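Local coordinates for chitin oligosaccharide binding protein NagB2 (Paenibacillus sp. FPU-7, PDB 7EHU), which binds chitin oligosaccharides such as N,N'-diacetylchitobiose and N,N',N''-triacetylchitotriose as an extracellular solute-binding protein, probably for delivery to a membrane transporter, at residues A64-D69 / K329-A334; A48-V53 / K333-N338; E347-D352 / K359-P364; L203-F208 / L309-W314. All coordinates share one frame; numbering follows the deposited sequence.

In the fold
Interactions 1, 2 and 3 form a chain of neighbouring contacts, while interaction 4 lies apart. Interactions 1 and 2 have centres about 9 Å apart, share K333 and A334 of helix 326-339, and touch where L68 CD2 packs on E51 CG at 3.9 Å. Interaction 2 is tied to interaction 3 by a salt bridge from K52 NZ to E347 OE1 (2.8 Å). The centre of interaction 4 is about 31 Å from that of interaction 2, yet its strand 309-320 is followed in the chain by helix 326-339. Of interactions 2, 3 and 4, the last comes nearest the bound sugar: N-acetylglucosamine units are about 6 Å from the side chain of N311, 8 Å from that of L50 and 12 Å from that of L349.

Interaction 1 (A64-D69 / K329-A334); sequences ATFKLD and KKAVKA
A64 and A331 meet methyl to methyl, A64 CB lying 4.0 Å from A331 CB, and F66 brings the far end of its ring to the same alanine. Both alanines direct their CB at the opposing segment, and their small size is consistent with the close approach of strand 64-69 to helix 329-334: the CA atoms of A64 and A331 are 6.5 Å apart. F66 reaches the helix differently. Its CB does not aim there, but with CG anti to the carbonyl carbon (chi1 -66°) the ring extends until CZ stands 4.2 Å from A331 CB. The ring presents its edge to the helix backbone, with A331 O near the ring plane, 3.9 Å from CZ; the slightly positive rim of a phenyl ring suits a carbonyl oxygen placed so. Strand alternation turns A64 and F66 to this buried side and T65 and K67 to the exposed one. Strand 64-70 pairs in parallel with strand 30-36, and helix 44-60 joins the two as a beta-alpha-beta crossover. L32 of that neighbouring strand touches both F66 and A331, while V54 and T57 of helix 44-60 also pack on F66.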
# COMPACT_ATOMS: atom_id res chain seq x y z
N ALA A 64 -3.00 -17.89 -27.30
CA ALA A 64 -3.34 -17.31 -26.01
C ALA A 64 -3.76 -15.85 -26.17
O ALA A 64 -3.05 -15.05 -26.79
CB ALA A 64 -2.14 -17.40 -25.08
N THR A 65 -4.93 -15.52 -25.62
CA THR A 65 -5.46 -14.16 -25.60
C THR A 65 -5.71 -13.78 -24.14
O THR A 65 -6.33 -14.55 -23.40
CB THR A 65 -6.78 -14.08 -26.38
OG1 THR A 65 -6.51 -14.26 -27.77
CG2 THR A 65 -7.48 -12.73 -26.19
N PHE A 66 -5.22 -12.62 -23.74
CA PHE A 66 -5.44 -12.11 -22.39
C PHE A 66 -6.54 -11.06 -22.45
O PHE A 66 -6.51 -10.15 -23.29
CB PHE A 66 -4.16 -11.51 -21.80
CG PHE A 66 -3.06 -12.51 -21.56
CD1 PHE A 66 -2.24 -12.91 -22.59
CD2 PHE A 66 -2.85 -13.08 -20.31
CE1 PHE A 66 -1.23 -13.84 -22.39
CE2 PHE A 66 -1.84 -14.01 -20.10
CZ PHE A 66 -1.03 -14.39 -21.15
N LYS A 67 -7.52 -11.20 -21.58
CA LYS A 67 -8.60 -10.23 -21.47
C LYS A 67 -8.32 -9.40 -20.18
O LYS A 67 -8.43 -9.90 -19.06
CB LYS A 67 -9.99 -10.77 -21.78
CG LYS A 67 -10.84 -9.52 -21.76
CD LYS A 67 -11.29 -9.32 -20.36
CE LYS A 67 -12.23 -8.22 -20.14
NZ LYS A 67 -12.79 -7.81 -18.84
N LEU A 68 -7.86 -8.16 -20.35
CA LEU A 68 -7.54 -7.31 -19.20
C LEU A 68 -8.83 -6.81 -18.57
O LEU A 68 -9.74 -6.37 -19.27
CB LEU A 68 -6.63 -6.14 -19.60
CG LEU A 68 -5.13 -6.42 -19.45
CD1 LEU A 68 -4.70 -7.63 -20.24
CD2 LEU A 68 -4.29 -5.17 -19.81
N ASP A 69 -8.93 -6.93 -17.26
CA ASP A 69 -10.11 -6.49 -16.51
C ASP A 69 -9.60 -5.54 -15.44
O ASP A 69 -9.14 -5.97 -14.38
CB ASP A 69 -10.83 -7.67 -15.90
CG ASP A 69 -12.15 -7.27 -15.31
OD1 ASP A 69 -12.90 -6.56 -16.00
OD2 ASP A 69 -12.41 -7.59 -14.13
N LYS A 329 -1.74 -22.82 -18.18
CA LYS A 329 -0.53 -22.72 -17.37
C LYS A 329 0.67 -22.33 -18.21
O LYS A 329 1.51 -21.56 -17.75
CB LYS A 329 -0.31 -24.02 -16.58
CG LYS A 329 0.90 -24.19 -15.44
CD LYS A 329 0.50 -25.64 -15.16
CE LYS A 329 -0.83 -25.49 -14.44
NZ LYS A 329 -1.44 -26.66 -13.79
N LYS A 330 0.75 -22.79 -19.46
CA LYS A 330 1.81 -22.33 -20.35
C LYS A 330 1.75 -20.82 -20.57
O LYS A 330 2.79 -20.15 -20.58
CB LYS A 330 1.71 -23.05 -21.68
CG LYS A 330 2.85 -22.79 -22.66
CD LYS A 330 2.76 -23.69 -23.90
CE LYS A 330 2.24 -25.08 -23.54
NZ LYS A 330 3.14 -26.03 -22.81
N ALA A 331 0.55 -20.29 -20.79
CA ALA A 331 0.39 -18.85 -20.97
C ALA A 331 0.75 -18.10 -19.70
O ALA A 331 1.39 -17.05 -19.77
CB ALA A 331 -1.05 -18.56 -21.38
N VAL A 332 0.36 -18.63 -18.54
CA VAL A 332 0.67 -17.98 -17.27
C VAL A 332 2.17 -17.96 -17.04
O VAL A 332 2.73 -16.95 -16.61
CB VAL A 332 -0.09 -18.67 -16.12
CG1 VAL A 332 0.55 -18.35 -14.77
CG2 VAL A 332 -1.56 -18.29 -16.12
N LYS A 333 2.84 -19.08 -17.31
CA LYS A 333 4.28 -19.12 -17.12
C LYS A 333 4.97 -18.09 -18.02
O LYS A 333 5.93 -17.44 -17.60
CB LYS A 333 4.82 -20.51 -17.42
CG LYS A 333 4.46 -21.56 -16.37
CD LYS A 333 5.37 -22.79 -16.47
CE LYS A 333 4.62 -24.11 -16.41
NZ LYS A 333 5.47 -25.22 -16.91
N ALA A 334 4.51 -17.96 -19.26
CA ALA A 334 5.09 -16.98 -20.18
C ALA A 334 4.86 -15.56 -19.68
O ALA A 334 5.75 -14.71 -19.79
CB ALA A 334 4.52 -17.17 -21.59

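Interaction 2 (A48-V53 / K333-N338); sequences ALLEKV and KAFIKN
L50 and V53, one helical turn apart, pack against F335 and N338 where helices 48-53 and 333-338 run past each other at 127° between their directions, 10.8 Å apart at the closest point of their axes. The contact across the helices is apolar. F335 has CG anti to its own backbone N (chi1 171°), which carries the ring toward the other helix although its CB does not aim there. L50 CD1 meets the ring at its edge and in its plane, 3.9 Å from F335 CE1, the two side chains crossing at about a right angle. V53 CG1 comes to the same carbon, F335 CE1, at 4.0 Å. V53 also packs on the backbone of N338, with CG1 3.7 Å from N338 C. If F335 were an alanine, L50 CD1 and V53 CG1 would probably lose their common partner and face a gap between the helices. The polar bonds lie beside this patch. K337 NZ donates to N338 OD1 at 2.8 Å from a position off the carbonyl plane, and also pairs with E60; N338 ND2 is held by T57 and E60, so the buried amide is satisfied. Around the contact, I344 of helix 342-352 packs on V53, while Y318 and F320 of strand 309-320 lie against L50 and F335 respectively.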
# COMPACT_ATOMS: atom_id res chain seq x y z
N ALA A 48 0.18 0.79 -19.43
CA ALA A 48 0.82 0.63 -20.73
C ALA A 48 1.95 -0.39 -20.65
O ALA A 48 2.16 -1.18 -21.57
CB ALA A 48 1.34 1.98 -21.23
N LEU A 49 2.68 -0.41 -19.53
CA LEU A 49 3.74 -1.40 -19.37
C LEU A 49 3.17 -2.81 -19.29
O LEU A 49 3.70 -3.74 -19.91
CB LEU A 49 4.54 -1.07 -18.11
CG LEU A 49 5.80 -1.87 -17.83
CD1 LEU A 49 6.77 -1.78 -18.99
CD2 LEU A 49 6.45 -1.40 -16.56
N LEU A 50 2.07 -2.97 -18.55
CA LEU A 50 1.39 -4.25 -18.48
C LEU A 50 0.94 -4.70 -19.87
O LEU A 50 1.10 -5.87 -20.23
CB LEU A 50 0.21 -4.15 -17.52
CG LEU A 50 -0.62 -5.43 -17.33
CD1 LEU A 50 0.20 -6.54 -16.66
CD2 LEU A 50 -1.86 -5.11 -16.50
N GLU A 51 0.33 -3.79 -20.63
CA GLU A 51 -0.13 -4.11 -21.98
C GLU A 51 1.03 -4.52 -22.88
O GLU A 51 0.89 -5.43 -23.70
CB GLU A 51 -0.88 -2.91 -22.58
CG GLU A 51 -2.26 -2.69 -21.96
CD GLU A 51 -2.90 -1.36 -22.34
OE1 GLU A 51 -2.22 -0.50 -22.94
OE2 GLU A 51 -4.09 -1.17 -22.01
N LYS A 52 2.18 -3.85 -22.74
CA LYS A 52 3.36 -4.22 -23.52
C LYS A 52 3.79 -5.65 -23.21
O LYS A 52 4.07 -6.43 -24.12
CB LYS A 52 4.50 -3.24 -23.23
CG LYS A 52 5.74 -3.51 -24.06
CD LYS A 52 6.74 -2.37 -24.03
CE LYS A 52 7.63 -2.39 -22.81
NZ LYS A 52 8.85 -1.52 -23.03
N VAL A 53 3.80 -6.01 -21.92
CA VAL A 53 4.19 -7.36 -21.52
C VAL A 53 3.18 -8.38 -22.06
O VAL A 53 3.56 -9.46 -22.53
CB VAL A 53 4.31 -7.43 -19.98
CG1 VAL A 53 4.36 -8.85 -19.50
CG2 VAL A 53 5.51 -6.65 -19.50
N LYS A 333 2.84 -19.08 -17.31
CA LYS A 333 4.28 -19.12 -17.12
C LYS A 333 4.97 -18.09 -18.02
O LYS A 333 5.93 -17.44 -17.60
CB LYS A 333 4.82 -20.51 -17.42
CG LYS A 333 4.46 -21.56 -16.37
CD LYS A 333 5.37 -22.79 -16.47
CE LYS A 333 4.62 -24.11 -16.41
NZ LYS A 333 5.47 -25.22 -16.91
N ALA A 334 4.51 -17.96 -19.26
CA ALA A 334 5.09 -16.98 -20.18
C ALA A 334 4.86 -15.56 -19.68
O ALA A 334 5.75 -14.71 -19.79
CB ALA A 334 4.52 -17.17 -21.59
N PHE A 335 3.68 -15.29 -19.12
CA PHE A 335 3.42 -13.98 -18.56
C PHE A 335 4.39 -13.69 -17.40
O PHE A 335 4.97 -12.60 -17.33
CB PHE A 335 1.98 -13.87 -18.06
CG PHE A 335 1.73 -12.61 -17.28
CD1 PHE A 335 1.57 -11.40 -17.93
CD2 PHE A 335 1.73 -12.62 -15.90
CE1 PHE A 335 1.38 -10.23 -17.24
CE2 PHE A 335 1.54 -11.43 -15.19
CZ PHE A 335 1.38 -10.24 -15.86
N ILE A 336 4.57 -14.66 -16.50
CA ILE A 336 5.49 -14.46 -15.38
C ILE A 336 6.89 -14.17 -15.91
O ILE A 336 7.58 -13.24 -15.46
CB ILE A 336 5.46 -15.67 -14.42
CG1 ILE A 336 4.10 -15.78 -13.73
CG2 ILE A 336 6.60 -15.60 -13.39
CD1 ILE A 336 3.87 -17.10 -13.06
N LYS A 337 7.33 -14.96 -16.90
CA LYS A 337 8.64 -14.78 -17.50
C LYS A 337 8.82 -13.38 -18.06
O LYS A 337 9.92 -12.80 -17.97
CB LYS A 337 8.82 -15.82 -18.61
CG LYS A 337 10.12 -15.69 -19.39
CD LYS A 337 10.18 -16.57 -20.64
CE LYS A 337 9.17 -16.17 -21.67
NZ LYS A 337 9.73 -15.20 -22.68
N ASN A 338 7.77 -12.84 -18.67
CA ASN A 338 7.88 -11.57 -19.36
C ASN A 338 7.59 -10.37 -18.48
O ASN A 338 8.05 -9.28 -18.79
CB ASN A 338 6.98 -11.57 -20.59
CG ASN A 338 7.49 -12.49 -21.68
OD1 ASN A 338 8.70 -12.72 -21.78
ND2 ASN A 338 6.60 -13.01 -22.51

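Interaction 3 (E347-D352 / K359-P364); sequences EALGRD and KGVPTP
L349 meets V361 and P364 with one branch of its side chain, in a contact that is wholly apolar. L349 CD2 lies 3.9 Å from V361 CG1 and 3.8 Å from P364 CG, so a single methyl group is lodged against both residues. With CG anti to the backbone N (chi1 176°), the leucine reaches out from the helix toward the loop, and it crosses the proline ring at about a right angle, with P364 CD also 3.8 Å from L349 CD2. The compact, rigid proline ring suits this partly exposed place, and V361 offers a second apolar group to the same methyl.

Among the polar groups, R351 N and D352 N bond back to E347 O and A348 O, carrying i to i+4 bonding to the end of the helix; the D352 carboxylate bonds to N45 and R354. G360, within the loop just before V361, has a positive phi, and a side chain there would press on the carbonyl O of the residue before. From V361 to P364 the backbone angles are those of a polyproline II helix. Three residues make a turn of that helix, so V361 and P364 face the same way, here onto the end of helix 342-352, against which the returning loop folds.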
# COMPACT_ATOMS: atom_id res chain seq x y z
N GLU A 347 12.31 -0.21 -16.19
CA GLU A 347 11.49 0.78 -16.89
C GLU A 347 10.47 1.38 -15.92
O GLU A 347 10.22 2.60 -15.94
CB GLU A 347 10.79 0.14 -18.09
CG GLU A 347 9.72 1.02 -18.74
CD GLU A 347 9.26 0.53 -20.12
OE1 GLU A 347 9.79 -0.47 -20.64
OE2 GLU A 347 8.36 1.18 -20.71
N ALA A 348 9.89 0.55 -15.04
CA ALA A 348 8.94 1.05 -14.05
C ALA A 348 9.60 2.05 -13.11
O ALA A 348 8.99 3.08 -12.76
CB ALA A 348 8.33 -0.12 -13.27
N LEU A 349 10.82 1.76 -12.65
CA LEU A 349 11.55 2.68 -11.80
C LEU A 349 11.96 3.94 -12.56
O LEU A 349 11.79 5.06 -12.05
CB LEU A 349 12.78 1.98 -11.23
CG LEU A 349 13.70 2.86 -10.39
CD1 LEU A 349 13.03 3.42 -9.15
CD2 LEU A 349 14.95 2.09 -9.99
N GLY A 350 12.48 3.79 -13.78
CA GLY A 350 13.00 4.92 -14.53
C GLY A 350 11.95 5.95 -14.89
O GLY A 350 12.25 7.14 -14.92
N ARG A 351 10.72 5.51 -15.17
CA ARG A 351 9.65 6.42 -15.60
C ARG A 351 8.71 6.83 -14.47
O ARG A 351 8.37 8.01 -14.34
CB ARG A 351 8.81 5.81 -16.72
CG ARG A 351 7.71 6.75 -17.23
CD ARG A 351 6.85 6.12 -18.34
NE ARG A 351 7.48 6.22 -19.65
CZ ARG A 351 6.85 6.52 -20.79
NH1 ARG A 351 5.54 6.76 -20.81
NH2 ARG A 351 7.54 6.58 -21.92
N ASP A 352 8.23 5.87 -13.70
CA ASP A 352 7.21 6.13 -12.71
C ASP A 352 7.73 6.07 -11.31
O ASP A 352 6.93 6.12 -10.36
CB ASP A 352 6.06 5.16 -12.83
CG ASP A 352 4.96 5.71 -13.62
OD1 ASP A 352 5.06 6.89 -14.07
OD2 ASP A 352 3.97 4.99 -13.70
N LYS A 359 15.84 -7.83 -7.28
CA LYS A 359 17.18 -7.34 -6.96
C LYS A 359 17.98 -6.98 -8.21
O LYS A 359 17.82 -7.57 -9.27
CB LYS A 359 17.96 -8.43 -6.22
CG LYS A 359 17.35 -8.88 -4.90
CD LYS A 359 18.06 -10.10 -4.34
CE LYS A 359 17.19 -10.92 -3.45
NZ LYS A 359 17.78 -12.22 -3.12
N GLY A 360 18.89 -6.03 -8.06
CA GLY A 360 19.85 -5.76 -9.11
C GLY A 360 19.48 -4.72 -10.14
O GLY A 360 20.22 -4.58 -11.13
N VAL A 361 18.38 -3.99 -9.97
CA VAL A 361 18.07 -2.91 -10.90
C VAL A 361 19.10 -1.80 -10.69
O VAL A 361 19.23 -1.31 -9.57
CB VAL A 361 16.65 -2.38 -10.67
CG1 VAL A 361 16.39 -1.16 -11.53
CG2 VAL A 361 15.62 -3.48 -10.91
N PRO A 362 19.85 -1.37 -11.70
CA PRO A 362 20.84 -0.30 -11.48
C PRO A 362 20.17 1.02 -11.12
O PRO A 362 19.02 1.29 -11.47
CB PRO A 362 21.57 -0.20 -12.82
CG PRO A 362 21.27 -1.46 -13.54
CD PRO A 362 19.90 -1.86 -13.09
N THR A 363 20.91 1.86 -10.40
CA THR A 363 20.41 3.20 -10.10
C THR A 363 20.15 3.93 -11.42
O THR A 363 21.01 3.90 -12.31
CB THR A 363 21.42 3.95 -9.23
OG1 THR A 363 21.64 3.22 -8.02
CG2 THR A 363 20.93 5.34 -8.87
N PRO A 364 18.99 4.55 -11.60
CA PRO A 364 18.75 5.28 -12.85
C PRO A 364 19.79 6.37 -13.07
O PRO A 364 20.28 6.98 -12.13
CB PRO A 364 17.34 5.87 -12.65
CG PRO A 364 16.69 4.98 -11.65
CD PRO A 364 17.80 4.55 -10.72

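Interaction 4 (L203-F208 / L309-W314); sequences LANSLF and LINGGW
S206 and N311 mark the closest backbone approach of helix 203-208 to strand 309-314, their CA atoms 6.8 Å apart. Direct contact is slight: S206 OG rests 3.9 Å from N311 CB. Three waters do the joining. The serine hydroxyl, turned anti to its carbonyl carbon (chi1 -78°), holds two of them. Water 2, at 2.7 Å from S206 OG, continues to N311 OD1. Water 3 also bonds to S206 OG and accepts the backbone N-H of N311 at 3.0 Å. Water 1 bridges the two amides, 2.7 Å from N205 OD1 and 2.8 Å from N311 OD1. Serine fits here because it is small and its hydroxyl can both give and take a hydrogen bond. The asparagines are anchored by protein as well: N205 OD1 takes the N-H of F388, and N311 ND2 gives to the carbonyl of F385, which fixes which end of the N311 amide turns to the waters. Waters 1 and 2 both lie within bonding distance of N311 OD1, though each has other acceptors within reach. The N311 side chain is about 6 Å from a bound N-acetylglucosamine. The chemistry implies a buried but wet interface, in which helix and strand are joined chiefly through ordered water and not by apolar packing, close to the sugar-binding pocket.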
# COMPACT_ATOMS: atom_id res chain seq x y z
N LEU A 203 -2.34 6.37 7.93
CA LEU A 203 -1.89 7.22 9.02
C LEU A 203 -2.17 6.58 10.37
O LEU A 203 -1.31 6.61 11.26
CB LEU A 203 -2.59 8.57 8.90
CG LEU A 203 -2.18 9.63 9.92
CD1 LEU A 203 -0.68 9.88 9.91
CD2 LEU A 203 -2.94 10.93 9.67
N ALA A 204 -3.35 6.00 10.53
CA ALA A 204 -3.69 5.36 11.79
C ALA A 204 -2.71 4.24 12.12
O ALA A 204 -2.29 4.10 13.27
CB ALA A 204 -5.11 4.80 11.74
N ASN A 205 -2.33 3.45 11.11
CA ASN A 205 -1.44 2.31 11.34
C ASN A 205 -0.06 2.77 11.79
O ASN A 205 0.46 2.25 12.78
CB ASN A 205 -1.69 1.27 10.23
CG ASN A 205 -0.78 0.04 10.20
OD1 ASN A 205 -0.44 -0.48 9.13
ND2 ASN A 205 -0.19 -0.29 11.34
N SER A 206 0.49 3.80 11.16
CA SER A 206 1.77 4.30 11.65
C SER A 206 1.65 4.94 13.03
O SER A 206 2.59 4.85 13.82
CB SER A 206 2.45 5.21 10.63
OG SER A 206 3.06 4.44 9.61
N LEU A 207 0.50 5.56 13.34
CA LEU A 207 0.28 6.11 14.68
C LEU A 207 0.29 5.02 15.74
O LEU A 207 0.99 5.13 16.74
CB LEU A 207 -1.02 6.88 14.74
CG LEU A 207 -0.87 8.38 14.48
CD1 LEU A 207 -2.23 9.00 14.16
CD2 LEU A 207 -0.25 9.06 15.68
N PHE A 208 -0.50 3.95 15.54
CA PHE A 208 -0.60 2.96 16.62
C PHE A 208 0.64 2.07 16.71
O PHE A 208 0.92 1.55 17.79
CB PHE A 208 -1.94 2.20 16.68
CG PHE A 208 -2.27 1.27 15.54
CD1 PHE A 208 -1.59 0.07 15.35
CD2 PHE A 208 -3.36 1.52 14.72
CE1 PHE A 208 -1.97 -0.81 14.33
CE2 PHE A 208 -3.72 0.66 13.71
CZ PHE A 208 -3.03 -0.49 13.52
N LEU A 309 11.04 3.15 13.21
CA LEU A 309 10.50 2.16 12.30
C LEU A 309 9.83 2.83 11.11
O LEU A 309 9.39 3.97 11.19
CB LEU A 309 9.48 1.28 13.02
CG LEU A 309 10.01 0.55 14.25
CD1 LEU A 309 8.90 -0.29 14.87
CD2 LEU A 309 11.18 -0.34 13.91
N ILE A 310 9.74 2.11 10.00
CA ILE A 310 9.03 2.61 8.83
C ILE A 310 8.08 1.53 8.33
O ILE A 310 8.44 0.36 8.25
CB ILE A 310 9.98 3.12 7.73
CG1 ILE A 310 9.23 3.89 6.64
CG2 ILE A 310 10.80 1.98 7.16
CD1 ILE A 310 10.14 4.63 5.68
N ASN A 311 6.85 1.92 8.02
CA ASN A 311 5.92 0.97 7.43
C ASN A 311 6.39 0.63 6.02
O ASN A 311 6.60 1.54 5.21
CB ASN A 311 4.54 1.62 7.40
CG ASN A 311 3.43 0.75 6.79
OD1 ASN A 311 2.51 1.29 6.19
ND2 ASN A 311 3.47 -0.56 6.99
N GLY A 312 6.57 -0.65 5.72
CA GLY A 312 6.97 -1.02 4.37
C GLY A 312 7.11 -2.51 4.23
O GLY A 312 7.04 -3.27 5.20
N GLY A 313 7.33 -2.92 2.99
CA GLY A 313 7.46 -4.33 2.66
C GLY A 313 7.22 -4.55 1.18
O GLY A 313 7.24 -3.62 0.39
N TRP A 314 6.97 -5.81 0.84
CA TRP A 314 6.65 -6.23 -0.52
C TRP A 314 5.33 -6.99 -0.42
O TRP A 314 5.29 -8.16 -0.04
CB TRP A 314 7.76 -7.07 -1.13
CG TRP A 314 8.97 -6.22 -1.47
CD1 TRP A 314 9.23 -5.63 -2.68
CD2 TRP A 314 10.04 -5.86 -0.61
NE1 TRP A 314 10.40 -4.93 -2.61
CE2 TRP A 314 10.93 -5.06 -1.36
CE3 TRP A 314 10.36 -6.13 0.72
CZ2 TRP A 314 12.10 -4.52 -0.83
CZ3 TRP A 314 11.54 -5.61 1.25
CH2 TRP A 314 12.39 -4.81 0.47
O HOH W 1 -0.19 0.53 6.61
O HOH W 2 1.34 3.12 8.05
O HOH W 3 5.77 4.32 9.53